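Long-range contacts in MGS-M4 (PDB 4Q3M), which probably reduces carbonyl compounds with a nicotinamide cofactor, as other aldo-keto reductases do, although its own substrate is unknown: residues 31-35 with 57-61; 79-85 with 116-121; 106-110 with 269-274; 193-197 with 212-216; 220-224 with 247-253. All blocks are in the same frame, centred on the assembly; numbering follows the deposited sequence.

Contact 1: residues 31-35 with 57-61; sequences VKAAL and AIKDS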
# COMPACT_ATOMS: atom_id res chain seq x y z
N VAL A 31 19.28 24.42 1.90
CA VAL A 31 18.20 25.34 1.58
C VAL A 31 18.69 26.54 0.76
O VAL A 31 18.12 26.87 -0.28
CB VAL A 31 17.49 25.86 2.85
CG1 VAL A 31 16.57 27.02 2.52
CG2 VAL A 31 16.71 24.73 3.51
N LYS A 32 19.76 27.17 1.23
CA LYS A 32 20.31 28.34 0.54
C LYS A 32 20.98 27.96 -0.77
O LYS A 32 20.85 28.68 -1.77
CB LYS A 32 21.30 29.08 1.44
CG LYS A 32 21.85 30.35 0.80
CD LYS A 32 21.52 31.56 1.64
CE LYS A 32 22.05 31.42 3.05
NZ LYS A 32 21.85 32.65 3.84
N ALA A 33 21.69 26.84 -0.78
CA ALA A 33 22.31 26.33 -2.00
C ALA A 33 21.25 26.07 -3.06
O ALA A 33 21.52 26.14 -4.26
CB ALA A 33 23.11 25.07 -1.71
N ALA A 34 20.04 25.77 -2.60
CA ALA A 34 18.90 25.58 -3.48
C ALA A 34 18.28 26.92 -3.86
O ALA A 34 17.99 27.17 -5.03
CB ALA A 34 17.87 24.68 -2.82
N LEU A 35 18.07 27.78 -2.86
CA LEU A 35 17.47 29.09 -3.08
C LEU A 35 18.30 29.93 -4.05
O LEU A 35 17.75 30.64 -4.89
CB LEU A 35 17.30 29.83 -1.75
CG LEU A 35 16.14 29.40 -0.86
CD1 LEU A 35 16.18 30.12 0.47
CD2 LEU A 35 14.81 29.64 -1.56
N ALA A 57 17.65 30.02 7.09
CA ALA A 57 18.27 30.04 5.77
C ALA A 57 17.43 30.88 4.82
O ALA A 57 17.96 31.49 3.88
CB ALA A 57 18.44 28.63 5.24
N ILE A 58 16.13 30.91 5.06
CA ILE A 58 15.20 31.70 4.25
C ILE A 58 15.36 33.19 4.54
O ILE A 58 15.31 34.02 3.63
CB ILE A 58 13.74 31.27 4.50
CG1 ILE A 58 13.54 29.82 4.06
CG2 ILE A 58 12.77 32.18 3.77
CD1 ILE A 58 12.16 29.27 4.33
N LYS A 59 15.57 33.53 5.81
CA LYS A 59 15.77 34.93 6.20
C LYS A 59 17.04 35.52 5.60
O LYS A 59 17.01 36.59 5.00
CB LYS A 59 15.83 35.06 7.73
CG LYS A 59 14.48 35.00 8.42
CD LYS A 59 14.58 35.58 9.83
CE LYS A 59 13.29 35.38 10.61
NZ LYS A 59 12.11 35.94 9.90
N ASP A 60 18.15 34.80 5.75
CA ASP A 60 19.46 35.32 5.36
C ASP A 60 19.70 35.28 3.85
O ASP A 60 20.76 35.69 3.38
CB ASP A 60 20.56 34.53 6.08
CG ASP A 60 20.53 34.71 7.58
OD1 ASP A 60 19.97 35.73 8.05
OD2 ASP A 60 21.06 33.84 8.30
N SER A 61 18.73 34.78 3.10
CA SER A 61 18.89 34.62 1.66
C SER A 61 18.66 35.93 0.90
O SER A 61 18.93 36.00 -0.30
CB SER A 61 17.93 33.55 1.13
OG SER A 61 16.58 33.98 1.24

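Contact 2: residues 79-85 with 116-121; sequences QGYEKTL and STYRAF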
# COMPACT_ATOMS: atom_id res chain seq x y z
N GLN A 79 -1.87 14.98 16.30
CA GLN A 79 -3.19 14.99 15.67
C GLN A 79 -4.28 15.19 16.72
O GLN A 79 -4.21 14.65 17.82
CB GLN A 79 -3.43 13.70 14.89
CG GLN A 79 -2.58 13.58 13.63
CD GLN A 79 -3.12 12.55 12.65
OE1 GLN A 79 -4.27 12.11 12.76
NE2 GLN A 79 -2.30 12.18 11.68
N GLY A 80 -5.29 15.98 16.35
CA GLY A 80 -6.32 16.40 17.29
C GLY A 80 -6.39 17.92 17.29
O GLY A 80 -5.36 18.58 17.19
N TYR A 81 -7.60 18.46 17.40
CA TYR A 81 -7.84 19.89 17.21
C TYR A 81 -6.93 20.80 18.05
O TYR A 81 -6.18 21.61 17.49
CB TYR A 81 -9.30 20.23 17.53
CG TYR A 81 -9.69 21.64 17.14
CD1 TYR A 81 -10.10 21.93 15.84
CD2 TYR A 81 -9.66 22.67 18.06
CE1 TYR A 81 -10.46 23.21 15.47
CE2 TYR A 81 -10.02 23.96 17.70
CZ TYR A 81 -10.41 24.22 16.41
OH TYR A 81 -10.77 25.50 16.05
N GLU A 82 -6.98 20.66 19.37
CA GLU A 82 -6.21 21.52 20.26
C GLU A 82 -4.71 21.31 20.11
O GLU A 82 -3.93 22.26 20.18
CB GLU A 82 -6.62 21.29 21.71
CG GLU A 82 -8.06 21.67 22.01
CD GLU A 82 -8.36 23.13 21.75
OE1 GLU A 82 -7.44 23.96 21.86
OE2 GLU A 82 -9.52 23.45 21.42
N LYS A 83 -4.30 20.06 19.91
CA LYS A 83 -2.89 19.73 19.81
C LYS A 83 -2.31 20.20 18.48
O LYS A 83 -1.12 20.52 18.39
CB LYS A 83 -2.68 18.22 19.97
CG LYS A 83 -1.32 17.83 20.53
CD LYS A 83 -1.32 16.39 21.01
CE LYS A 83 -0.04 16.05 21.76
NZ LYS A 83 -0.09 14.68 22.33
N THR A 84 -3.15 20.26 17.46
CA THR A 84 -2.73 20.69 16.13
C THR A 84 -2.46 22.19 16.10
O THR A 84 -1.46 22.64 15.53
CB THR A 84 -3.78 20.34 15.06
OG1 THR A 84 -3.81 18.92 14.87
CG2 THR A 84 -3.44 20.99 13.74
N LEU A 85 -3.36 22.97 16.71
CA LEU A 85 -3.21 24.42 16.78
C LEU A 85 -1.89 24.80 17.45
O LEU A 85 -1.23 25.75 17.04
CB LEU A 85 -4.38 25.05 17.53
CG LEU A 85 -5.77 24.93 16.91
CD1 LEU A 85 -6.81 25.55 17.83
CD2 LEU A 85 -5.81 25.57 15.53
N SER A 116 -10.57 15.82 12.93
CA SER A 116 -10.33 16.71 14.07
C SER A 116 -9.11 17.58 13.82
O SER A 116 -9.09 18.76 14.16
CB SER A 116 -10.15 15.91 15.36
OG SER A 116 -9.97 16.76 16.47
N THR A 117 -8.09 16.97 13.23
CA THR A 117 -6.88 17.68 12.84
C THR A 117 -7.15 18.68 11.73
O THR A 117 -6.66 19.81 11.75
CB THR A 117 -5.80 16.70 12.36
OG1 THR A 117 -5.44 15.83 13.44
CG2 THR A 117 -4.61 17.45 11.86
N TYR A 118 -7.94 18.25 10.74
CA TYR A 118 -8.21 19.08 9.58
C TYR A 118 -9.10 20.27 9.93
O TYR A 118 -8.98 21.33 9.33
CB TYR A 118 -8.86 18.24 8.48
CG TYR A 118 -8.77 18.86 7.11
CD1 TYR A 118 -7.62 18.73 6.34
CD2 TYR A 118 -9.83 19.59 6.59
CE1 TYR A 118 -7.53 19.30 5.09
CE2 TYR A 118 -9.75 20.16 5.34
CZ TYR A 118 -8.60 20.01 4.59
OH TYR A 118 -8.51 20.59 3.34
N ARG A 119 -9.98 20.08 10.90
CA ARG A 119 -10.81 21.17 11.40
C ARG A 119 -9.93 22.28 11.95
O ARG A 119 -10.25 23.47 11.82
CB ARG A 119 -11.77 20.68 12.49
CG ARG A 119 -12.99 19.93 11.96
CD ARG A 119 -13.97 20.86 11.27
NE ARG A 119 -15.16 20.16 10.81
CZ ARG A 119 -15.33 19.69 9.58
NH1 ARG A 119 -14.37 19.85 8.67
NH2 ARG A 119 -16.45 19.06 9.25
N ALA A 120 -8.82 21.90 12.56
CA ALA A 120 -7.84 22.86 13.05
C ALA A 120 -7.12 23.52 11.89
O ALA A 120 -6.83 24.72 11.93
CB ALA A 120 -6.85 22.18 13.98
N PHE A 121 -6.84 22.75 10.84
CA PHE A 121 -6.26 23.29 9.62
C PHE A 121 -7.19 24.34 9.03
O PHE A 121 -6.75 25.40 8.58
CB PHE A 121 -6.00 22.19 8.58
CG PHE A 121 -4.77 21.36 8.84
CD1 PHE A 121 -4.26 21.21 10.12
CD2 PHE A 121 -4.11 20.74 7.79
CE1 PHE A 121 -3.13 20.45 10.35
CE2 PHE A 121 -2.98 19.98 8.01
CZ PHE A 121 -2.49 19.83 9.29

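Contact 3: residues 106-110 with 269-274; sequences HWFKG and FDNVDY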
# COMPACT_ATOMS: atom_id res chain seq x y z
N HIS A 106 0.70 14.59 8.07
CA HIS A 106 1.81 13.75 7.63
C HIS A 106 1.39 12.31 7.33
O HIS A 106 1.77 11.75 6.30
CB HIS A 106 2.92 13.75 8.69
CG HIS A 106 4.29 13.54 8.13
ND1 HIS A 106 5.42 14.08 8.70
CD2 HIS A 106 4.72 12.84 7.05
CE1 HIS A 106 6.48 13.73 8.00
NE2 HIS A 106 6.08 12.98 6.99
N TRP A 107 0.60 11.72 8.22
CA TRP A 107 0.13 10.35 8.04
C TRP A 107 -1.33 10.20 8.45
O TRP A 107 -1.86 11.02 9.20
CB TRP A 107 0.99 9.37 8.85
CG TRP A 107 2.42 9.29 8.42
CD1 TRP A 107 3.46 10.05 8.89
CD2 TRP A 107 2.99 8.38 7.47
NE1 TRP A 107 4.63 9.68 8.27
CE2 TRP A 107 4.37 8.66 7.40
CE3 TRP A 107 2.46 7.37 6.67
CZ2 TRP A 107 5.23 7.96 6.55
CZ3 TRP A 107 3.31 6.67 5.83
CH2 TRP A 107 4.68 6.97 5.78
N PHE A 108 -1.97 9.14 7.97
CA PHE A 108 -3.34 8.83 8.37
C PHE A 108 -3.34 8.07 9.69
O PHE A 108 -2.66 7.05 9.83
CB PHE A 108 -4.06 8.02 7.29
CG PHE A 108 -5.48 7.68 7.63
CD1 PHE A 108 -6.49 8.62 7.47
CD2 PHE A 108 -5.81 6.42 8.10
CE1 PHE A 108 -7.80 8.30 7.78
CE2 PHE A 108 -7.12 6.10 8.41
CZ PHE A 108 -8.11 7.04 8.25
N LYS A 109 -4.11 8.57 10.66
CA LYS A 109 -4.18 7.95 11.97
C LYS A 109 -5.63 7.79 12.43
O LYS A 109 -5.96 8.08 13.58
CB LYS A 109 -3.40 8.77 13.00
CG LYS A 109 -1.91 8.92 12.69
CD LYS A 109 -1.15 7.63 12.96
CE LYS A 109 -1.16 7.29 14.44
NZ LYS A 109 -0.30 6.11 14.75
N GLY A 110 -6.48 7.33 11.52
CA GLY A 110 -7.90 7.19 11.81
C GLY A 110 -8.69 8.36 11.26
O GLY A 110 -8.17 9.48 11.15
N PHE A 269 -0.30 2.65 3.78
CA PHE A 269 -1.18 3.72 4.22
C PHE A 269 -1.93 3.44 5.53
O PHE A 269 -2.13 4.34 6.34
CB PHE A 269 -2.21 4.04 3.13
CG PHE A 269 -1.59 4.45 1.82
CD1 PHE A 269 -1.30 5.78 1.56
CD2 PHE A 269 -1.33 3.51 0.84
CE1 PHE A 269 -0.75 6.16 0.35
CE2 PHE A 269 -0.77 3.88 -0.37
CZ PHE A 269 -0.48 5.21 -0.62
N ASP A 270 -2.33 2.19 5.72
CA ASP A 270 -3.18 1.84 6.86
C ASP A 270 -2.49 0.98 7.91
O ASP A 270 -3.14 0.28 8.68
CB ASP A 270 -4.44 1.12 6.37
CG ASP A 270 -5.47 2.07 5.78
OD1 ASP A 270 -5.79 3.07 6.45
OD2 ASP A 270 -5.95 1.81 4.66
N ASN A 271 -1.16 1.04 7.95
CA ASN A 271 -0.40 0.27 8.93
C ASN A 271 0.63 1.11 9.68
O ASN A 271 1.75 0.66 9.93
CB ASN A 271 0.29 -0.91 8.25
CG ASN A 271 -0.68 -2.00 7.83
OD1 ASN A 271 -0.88 -2.98 8.54
ND2 ASN A 271 -1.29 -1.82 6.66
N VAL A 272 0.23 2.33 10.04
CA VAL A 272 1.13 3.25 10.73
C VAL A 272 0.87 3.26 12.23
O VAL A 272 -0.16 3.76 12.69
CB VAL A 272 0.98 4.68 10.19
CG1 VAL A 272 1.94 5.62 10.91
CG2 VAL A 272 1.24 4.71 8.69
N ASP A 273 1.81 2.71 13.00
CA ASP A 273 1.69 2.67 14.45
C ASP A 273 2.43 3.84 15.10
O ASP A 273 2.12 4.23 16.22
CB ASP A 273 2.21 1.34 15.00
CG ASP A 273 1.38 0.16 14.55
OD1 ASP A 273 0.17 0.34 14.29
OD2 ASP A 273 1.93 -0.96 14.46
N TYR A 274 3.41 4.38 14.39
CA TYR A 274 4.20 5.50 14.90
C TYR A 274 3.47 6.82 14.70
O TYR A 274 2.54 6.93 13.91
CB TYR A 274 5.58 5.54 14.24
CG TYR A 274 5.55 5.54 12.73
CD1 TYR A 274 5.38 6.72 12.01
CD2 TYR A 274 5.72 4.36 12.01
CE1 TYR A 274 5.37 6.73 10.63
CE2 TYR A 274 5.71 4.36 10.62
CZ TYR A 274 5.53 5.54 9.94
OH TYR A 274 5.52 5.55 8.57
OXT TYR A 274 3.81 7.83 15.33
O HOH W 1 -0.98 6.99 6.14
O HOH W 2 -2.21 4.14 8.96

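Contact 4: residues 193-197 with 212-216; sequences KDLLS and IPQIA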
# COMPACT_ATOMS: atom_id res chain seq x y z
N LYS A 193 19.39 3.04 -5.93
CA LYS A 193 20.10 2.14 -6.83
C LYS A 193 19.24 1.60 -7.97
O LYS A 193 19.70 1.54 -9.11
CB LYS A 193 20.72 0.98 -6.05
CG LYS A 193 22.21 1.12 -5.83
CD LYS A 193 22.84 -0.18 -5.38
CE LYS A 193 22.33 -0.60 -4.01
NZ LYS A 193 22.64 -2.03 -3.73
N ASP A 194 18.01 1.19 -7.66
CA ASP A 194 17.12 0.63 -8.69
C ASP A 194 16.87 1.63 -9.81
O ASP A 194 16.73 1.24 -10.97
CB ASP A 194 15.79 0.20 -8.07
CG ASP A 194 15.79 -1.24 -7.61
OD1 ASP A 194 15.91 -2.14 -8.47
OD2 ASP A 194 15.67 -1.48 -6.39
N LEU A 195 16.82 2.91 -9.46
CA LEU A 195 16.58 3.96 -10.44
C LEU A 195 17.81 4.21 -11.31
O LEU A 195 17.71 4.31 -12.53
CB LEU A 195 16.17 5.25 -9.73
CG LEU A 195 15.81 6.46 -10.60
CD1 LEU A 195 14.97 6.04 -11.79
CD2 LEU A 195 15.08 7.50 -9.77
N LEU A 196 18.98 4.30 -10.67
CA LEU A 196 20.22 4.56 -11.39
C LEU A 196 20.65 3.37 -12.24
O LEU A 196 21.40 3.52 -13.21
CB LEU A 196 21.34 4.94 -10.42
CG LEU A 196 21.12 6.21 -9.59
CD1 LEU A 196 22.34 6.51 -8.74
CD2 LEU A 196 20.78 7.39 -10.49
N SER A 197 20.17 2.18 -11.88
CA SER A 197 20.53 0.97 -12.60
C SER A 197 19.51 0.64 -13.69
O SER A 197 19.73 -0.27 -14.50
CB SER A 197 20.65 -0.21 -11.64
OG SER A 197 19.39 -0.53 -11.06
N ILE A 212 19.99 10.48 -15.05
CA ILE A 212 18.82 9.67 -14.71
C ILE A 212 17.88 10.37 -13.70
O ILE A 212 16.67 10.34 -13.90
CB ILE A 212 19.24 8.28 -14.16
CG1 ILE A 212 19.82 7.42 -15.29
CG2 ILE A 212 18.06 7.57 -13.51
CD1 ILE A 212 20.13 6.00 -14.87
N PRO A 213 18.43 10.99 -12.64
CA PRO A 213 17.51 11.71 -11.75
C PRO A 213 16.75 12.84 -12.44
O PRO A 213 15.53 12.96 -12.25
CB PRO A 213 18.43 12.27 -10.66
CG PRO A 213 19.59 11.35 -10.65
CD PRO A 213 19.79 10.95 -12.08
N GLN A 214 17.45 13.66 -13.22
CA GLN A 214 16.83 14.76 -13.96
C GLN A 214 15.66 14.27 -14.80
O GLN A 214 14.68 14.98 -15.00
CB GLN A 214 17.86 15.44 -14.87
CG GLN A 214 18.88 16.28 -14.13
CD GLN A 214 19.91 16.89 -15.06
OE1 GLN A 214 20.35 16.26 -16.02
NE2 GLN A 214 20.30 18.13 -14.79
N ILE A 215 15.78 13.04 -15.29
CA ILE A 215 14.74 12.40 -16.06
C ILE A 215 13.50 12.09 -15.23
O ILE A 215 12.39 12.51 -15.57
CB ILE A 215 15.25 11.09 -16.68
CG1 ILE A 215 16.23 11.39 -17.82
CG2 ILE A 215 14.08 10.22 -17.12
CD1 ILE A 215 15.85 12.59 -18.67
N ALA A 216 13.71 11.36 -14.13
CA ALA A 216 12.62 10.96 -13.25
C ALA A 216 11.85 12.17 -12.74
O ALA A 216 10.64 12.12 -12.56
CB ALA A 216 13.15 10.14 -12.09

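Contact 5: residues 220-224 with 247-253; sequences LIERE and TLDEEDM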
# COMPACT_ATOMS: atom_id res chain seq x y z
N LEU A 220 7.77 13.44 -13.84
CA LEU A 220 6.75 13.89 -12.91
C LEU A 220 6.23 15.27 -13.31
O LEU A 220 5.03 15.54 -13.20
CB LEU A 220 7.30 13.93 -11.48
CG LEU A 220 7.56 12.56 -10.84
CD1 LEU A 220 8.32 12.73 -9.53
CD2 LEU A 220 6.25 11.82 -10.61
N ILE A 221 7.13 16.13 -13.77
CA ILE A 221 6.76 17.45 -14.27
C ILE A 221 5.78 17.33 -15.43
O ILE A 221 4.79 18.06 -15.50
CB ILE A 221 7.99 18.25 -14.74
CG1 ILE A 221 9.01 18.39 -13.61
CG2 ILE A 221 7.58 19.61 -15.25
CD1 ILE A 221 8.53 19.21 -12.46
N GLU A 222 6.06 16.40 -16.34
CA GLU A 222 5.22 16.17 -17.50
C GLU A 222 3.82 15.72 -17.10
O GLU A 222 2.84 16.01 -17.78
CB GLU A 222 5.86 15.14 -18.44
CG GLU A 222 7.21 15.55 -19.01
CD GLU A 222 7.10 16.63 -20.08
OE1 GLU A 222 5.97 16.99 -20.46
OE2 GLU A 222 8.16 17.12 -20.53
N ARG A 223 3.73 15.00 -15.98
CA ARG A 223 2.45 14.51 -15.47
C ARG A 223 1.75 15.55 -14.60
O ARG A 223 0.78 15.22 -13.91
CB ARG A 223 2.65 13.22 -14.68
CG ARG A 223 3.13 12.04 -15.50
CD ARG A 223 3.29 10.81 -14.61
NE ARG A 223 2.02 10.42 -14.00
CZ ARG A 223 1.91 9.60 -12.96
NH1 ARG A 223 3.00 9.09 -12.40
NH2 ARG A 223 0.72 9.30 -12.47
N GLU A 224 2.24 16.78 -14.63
CA GLU A 224 1.70 17.88 -13.83
C GLU A 224 1.67 17.53 -12.34
O GLU A 224 0.71 17.85 -11.63
CB GLU A 224 0.30 18.26 -14.31
CG GLU A 224 0.27 18.81 -15.73
CD GLU A 224 -1.13 19.20 -16.18
OE1 GLU A 224 -2.11 18.71 -15.58
OE2 GLU A 224 -1.24 20.01 -17.12
N THR A 247 12.22 18.62 -22.81
CA THR A 247 10.90 18.01 -22.70
C THR A 247 10.95 16.52 -22.99
O THR A 247 11.94 16.01 -23.52
CB THR A 247 9.90 18.67 -23.66
OG1 THR A 247 8.63 18.02 -23.56
CG2 THR A 247 10.39 18.58 -25.09
N LEU A 248 9.89 15.81 -22.62
CA LEU A 248 9.79 14.38 -22.89
C LEU A 248 8.64 14.09 -23.85
O LEU A 248 7.49 14.46 -23.57
CB LEU A 248 9.61 13.60 -21.59
CG LEU A 248 10.76 13.68 -20.58
CD1 LEU A 248 10.40 12.94 -19.30
CD2 LEU A 248 12.04 13.12 -21.19
N ASP A 249 8.93 13.44 -24.96
CA ASP A 249 7.91 13.16 -25.97
C ASP A 249 7.05 11.96 -25.58
O ASP A 249 7.26 11.34 -24.53
CB ASP A 249 8.55 12.93 -27.34
CG ASP A 249 9.62 11.85 -27.33
OD1 ASP A 249 9.44 10.82 -26.65
OD2 ASP A 249 10.64 12.03 -28.02
N GLU A 250 6.08 11.64 -26.43
CA GLU A 250 5.11 10.59 -26.16
C GLU A 250 5.76 9.22 -25.97
O GLU A 250 5.41 8.48 -25.05
CB GLU A 250 4.07 10.52 -27.28
CG GLU A 250 3.18 9.29 -27.23
CD GLU A 250 2.10 9.31 -28.29
OE1 GLU A 250 2.20 10.13 -29.23
OE2 GLU A 250 1.15 8.51 -28.19
N GLU A 251 6.70 8.88 -26.84
CA GLU A 251 7.33 7.57 -26.79
C GLU A 251 8.22 7.43 -25.55
O GLU A 251 8.41 6.33 -25.04
CB GLU A 251 8.15 7.29 -28.06
CG GLU A 251 9.62 7.66 -27.97
CD GLU A 251 10.43 7.09 -29.13
OE1 GLU A 251 11.65 6.88 -28.96
OE2 GLU A 251 9.84 6.86 -30.21
N ASP A 252 8.74 8.55 -25.07
CA ASP A 252 9.50 8.56 -23.82
C ASP A 252 8.58 8.23 -22.66
O ASP A 252 8.88 7.36 -21.84
CB ASP A 252 10.17 9.92 -23.59
CG ASP A 252 11.41 10.11 -24.44
OD1 ASP A 252 12.05 9.10 -24.82
OD2 ASP A 252 11.75 11.28 -24.74
N MET A 253 7.45 8.93 -22.60
CA MET A 253 6.48 8.75 -21.53
C MET A 253 5.93 7.33 -21.49
O MET A 253 5.72 6.77 -20.41
CB MET A 253 5.33 9.75 -21.70
CG MET A 253 5.75 11.20 -21.55
SD MET A 253 6.36 11.56 -19.90
CE MET A 253 4.88 11.31 -18.93

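Contact 1: residues 31-35 with 57-61
K32 and A57 mark the closest approach of the two backbones, 5.9 Å from CA to CA. Residues 31-35 are a stretch of helix 26-37, while 57-61 hold the last turn of helix 51-59 and the first residues that unwind from it. On its buried side the contact is apolar. CG1 of V31, lying anti to the backbone N (chi1 168°), comes up against the methyl CB of A57 at 3.7 Å. One turn on, L35 sends CD1 to S61 CB, 3.9 Å away, and the same methyl lies more loosely by I58; L35 and I58 both rest on I68 as well. K32 spans the more exposed side. Its chain kinks at chi2 and chi3, laying CD beside the CA and CB of S61 and bringing NZ to D60 O for a weak hydrogen bond of 3.3 Å. Y28 OH is a second weak partner of that ammonium, and the carboxylate of D60 may add some electrostatic attraction, though it is not in contact. S61 folds back on its own helix end: chi1 of 68° swings OG round to I58 O at 2.7 Å, a donor standing 35° above the carbonyl plane. The pair are successive outer helices of the alpha/beta (TIM) barrel, helix 26-37 leading into strand 41-43 and helix 51-59 into strand 69-74.

Contact 2: residues 79-85 with 116-121
Two neighbouring outer helices of the TIM barrel meet here, G80 at the start of helix 81-94 sitting against T117 of helix 111-126. The short segments cross at -45° with their axes 8.0 Å apart. G80 is the N-cap, and its N-H is taken by the side chain of T117: N to OG1 is 2.9 Å, with 148° at the hydrogen. T117 OG1 also hydrogen-bonds N113 O one turn back in its own helix, so a single hydroxyl ties the cap to the neighbouring helix. Q79 lays its CB beside the same OG1, then runs on, extended, to bond W107 O with NE2. G80 O accepts from both T84 N and T84 OG1; the hydroxyl, 2.8 Å off, stands well above the carbonyl plane and also bonds D78 O. In a barrel of this kind the outer helices pack on one another as well as on the strands, and A120 does that here. Its CB meets CG2 of T84 at 3.6 Å, CD1 of Y81 at 3.8 Å and CD2 of L85 at 3.9 Å. With CG anti to the backbone N (chi1 -170°), Y81 lies along helix 111-126, the carbonyl oxygens of S116 and R119 at its ring edge, and its OH reaches T123. Deeper in, towards strands 69-74 and 102-105, T84 CG2 touches the F121 ring in plane at its edge, CE1 being the nearest ring atom, while T84 and T117 cross at about a right angle.

Contact 3: residues 106-110 with 269-274
K109 NZ is gripped by the main-chain carbonyl of V272 and one oxygen of the C-terminal carboxylate, Y274 O, each 3.1 Å away. The lysine bends at chi2 and chi3 to get there, and NZ stands well above the plane of the V272 carbonyl and of the terminal carboxylate, whose charge probably strengthens the hold. Y274 O has N76 as a further partner. Y274 stands edge-on to the indole of W107, a T-shaped pair with the planes 86° apart and 5.3 Å between the centroids of the phenol and the five-membered ring. The phenol OH lies over the six-membered part of the same face and is hydrogen-bonded to T267. V272 wedges between: CG2 meets W107 CE3 at 3.6 Å, while CG1 sits over the centre of one face of the Y274 ring. Two waters both donate to F269 O; one accepts from F108 N, and the other also links F108 O to V272 N. D270 OD1, beside the F108 ring, bonds H142, and D273 makes a salt bridge to R257 of the second subunit. The tail is consistent with the pocket-shaping C-terminal loop of aldo-keto reductases: following helix 250-257, it folds against residues 106-110, between strand 102-105 and helix 111-126.

Contact 4: residues 193-197 with 212-216
L195 and L196 close on I212 from helix 192-196, a short helix in the long connection between the seventh and eighth parallel strands of the TIM barrel; I212 opens helix 212-222, which leads into the last of these strands, 226-227. The inner side is well filled. L195 is buried, its CG thrown anti to the backbone N (chi1 -177°), and this carries both branches across: CD1 meets I212 CG2 at 3.9 Å, and CD2 reaches the CB of A216, one turn further along, at 4.0 Å. The side chains of L195 and I212 slide past each other in opposite directions. M201 of helix 199-207 packs on both, and V163 adds to the cover of L195. The outer side faces solvent. There L196 is exposed and brings a single methyl, CD2, to the contact, setting it against the CG-CD side of the P213 ring, nearest to CD at 4.0 Å; R236 of helix 234-241 touches both of these residues. The side chains meet only through carbon, but I212 also packs on the carbonyl oxygens of L195 and L196. With CG1 beside the backbone N (chi1 -71°), I212 turns CG2 to the leucines, 3.8 Å from L195 CG and 4.1 Å from L196 CD2.

Contact 5: residues 220-224 with 247-253
One carboxylate oxygen, OE2 of E222, collects two donors from the same face of its plane: L248 N at 3.0 Å and T247 OG1 at 3.2 Å. The backbone N-H is fairly straight (155° at the hydrogen) but comes in 54° out of the carboxylate plane; the hydroxyl arrives on the syn side, nearer that plane. R218 NE, a turn earlier in the same helix, forms a salt bridge to this oxygen too, so the charge is probably well stabilised. A bend at chi2 (-73°) lays the glutamate chain against L248, and E222 CG lies 4.0 Å from L248 CB. The glutamate thus stands where two outer elements of the TIM barrel meet: helix 212-222 ends in a Schellman motif with E224, at positive phi, as its C-prime residue, and helix 250-257 begins just after L248, with D249 as N-cap. D249 OD1 takes the capping bond from D252 N at 2.9 Å, while K207 forms salt bridges with both aspartates. M253, one turn in, bends at chi2 and chi3 to pack on the E222 stem: its SD lies 3.9 Å from E222 CB, and its methyl CE reaches R223 CG at 3.9 Å. Past CG the arginine runs on to bond Q166 O through NH1.

Overall arrangement
Contacts 1, 2 and 4 join helices on the outside of the barrel; contact 5 joins a helix end to the approach and first turn of the next helix, and contact 3, alone in touching the second subunit, ties a loop at the mouth to the C-terminal tail. Contact 4 is the most buried and apolar in its side chains; contact 5 lies at the surface and turns on a carboxylate, though both use helix 212-222 and touch lightly between I215 and L248. Contacts 1 and 2 are partly buried and mix apolar packing with polar bonds: a weak lysine bond in contact 1, an N-cap gripped by a threonine in contact 2. Q79 links contact 2 to contact 3 through W107 O.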